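Local coordinates for protein metal-independent carbonic anhydrase (Nostoc sp. PCC 7120 = FACHB-418, PDB 7C5W) that catalyses the hydration of carbon dioxide to bicarbonate without any metal cofactor and assembles as a homotetramer, a dimer of dimers, at residues Arg22-Thr25 against Glu26-Leu30. Residues are numbered along the deposited sequence; the frame is centred on the assembly and turned at random.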
# COMPACT_ATOMS: atom_id res chain seq x y z
N ARG A 22 -1.15 -5.42 -8.49
CA ARG A 22 -1.96 -5.52 -7.26
C ARG A 22 -2.76 -4.24 -7.01
O ARG A 22 -3.56 -4.21 -6.06
CB ARG A 22 -1.04 -5.76 -6.07
CG ARG A 22 -0.18 -7.00 -6.23
CD ARG A 22 0.16 -7.56 -4.88
NE ARG A 22 -0.31 -8.92 -4.77
CZ ARG A 22 -1.14 -9.35 -3.84
NH1 ARG A 22 -1.63 -8.54 -2.92
NH2 ARG A 22 -1.47 -10.62 -3.83
N ALA A 23 -2.53 -3.20 -7.81
CA ALA A 23 -3.23 -1.90 -7.70
C ALA A 23 -4.65 -2.07 -8.23
O ALA A 23 -4.85 -2.89 -9.12
CB ALA A 23 -2.47 -0.84 -8.46
N ILE A 24 -5.58 -1.28 -7.71
CA ILE A 24 -6.98 -1.17 -8.22
C ILE A 24 -7.05 0.01 -9.19
O ILE A 24 -6.45 1.07 -8.89
CB ILE A 24 -7.96 -1.02 -7.03
CG1 ILE A 24 -7.93 -2.25 -6.12
CG2 ILE A 24 -9.37 -0.72 -7.53
CD1 ILE A 24 -8.66 -2.07 -4.80
N THR A 25 -7.76 -0.16 -10.30
CA THR A 25 -8.11 0.91 -11.27
C THR A 25 -9.52 1.41 -10.97
O THR A 25 -10.29 0.67 -10.33
CB THR A 25 -8.10 0.39 -12.72
OG1 THR A 25 -9.24 -0.46 -12.84
CG2 THR A 25 -6.83 -0.35 -13.08
N GLU A 26 -9.84 2.61 -11.45
CA GLU A 26 -11.17 3.24 -11.34
C GLU A 26 -12.24 2.27 -11.86
O GLU A 26 -13.27 2.12 -11.18
CB GLU A 26 -11.19 4.56 -12.11
CG GLU A 26 -12.50 5.31 -11.99
CD GLU A 26 -12.45 6.73 -12.52
OE1 GLU A 26 -13.33 7.54 -12.12
OE2 GLU A 26 -11.52 7.03 -13.32
N SER A 27 -12.00 1.63 -13.01
CA SER A 27 -13.00 0.78 -13.71
C SER A 27 -13.30 -0.47 -12.87
O SER A 27 -14.48 -0.87 -12.82
CB SER A 27 -12.55 0.45 -15.12
OG SER A 27 -11.55 -0.56 -15.11
N GLU A 28 -12.28 -1.07 -12.24
CA GLU A 28 -12.43 -2.18 -11.27
C GLU A 28 -13.34 -1.77 -10.10
O GLU A 28 -14.15 -2.60 -9.66
CB GLU A 28 -11.06 -2.61 -10.73
CG GLU A 28 -10.28 -3.50 -11.68
CD GLU A 28 -8.88 -3.83 -11.18
OE1 GLU A 28 -8.30 -3.02 -10.44
OE2 GLU A 28 -8.36 -4.91 -11.53
N VAL A 29 -13.21 -0.54 -9.60
CA VAL A 29 -14.01 -0.03 -8.45
C VAL A 29 -15.47 0.09 -8.91
O VAL A 29 -16.36 -0.39 -8.17
CB VAL A 29 -13.49 1.31 -7.91
CG1 VAL A 29 -14.44 1.89 -6.88
CG2 VAL A 29 -12.09 1.18 -7.34
N LEU A 30 -15.71 0.72 -10.05
CA LEU A 30 -17.09 0.95 -10.58
C LEU A 30 -17.74 -0.41 -10.83
O LEU A 30 -18.92 -0.59 -10.45
CB LEU A 30 -17.03 1.81 -11.84
CG LEU A 30 -16.48 3.22 -11.64
CD1 LEU A 30 -16.60 4.04 -12.93
CD2 LEU A 30 -17.19 3.93 -10.49
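Thr-25 and Glu-28 close a capping box at the start of helix 26-50, and two reciprocal bonds are the evidence for it. Glu-28 N donates to Thr-25 OG1 over 3.2 Å in a nearly straight bond. In return Thr-25 N reaches Glu-28 OE1 at 2.9 Å, on the anti side of the carboxylate and tilted out of its plane. A chi1 of 71° sets OG1 of Thr-25 between the backbone N and the carbonyl carbon, which brings it within reach of the Glu-28 amide. Helical pairing then begins with Val-29 N donating to Thr-25 O at 3.2 Å.

Packing is tight on the buried side, where the CG2 methyls of Ile-24 and Val-29 meet at 3.3 Å, closer than usual van der Waals contact; both side chains also rest on Ala-133 of strand 132-143. The other side is looser and more open to solvent: Ser-27 is exposed, and its OG lies 3.2 Å from Thr-25 OG1.

With an alanine at Glu-28, Thr-25 N would probably lose its acceptor and Lys-159, whose NZ also bonds to Ala-23 O, the charged partner it has in OE2. One carboxylate thus serves two donors, a backbone amide through OE1 and a lysine through OE2, so the chemistry that caps the helix also ties its first turn to the end of strand 148-159.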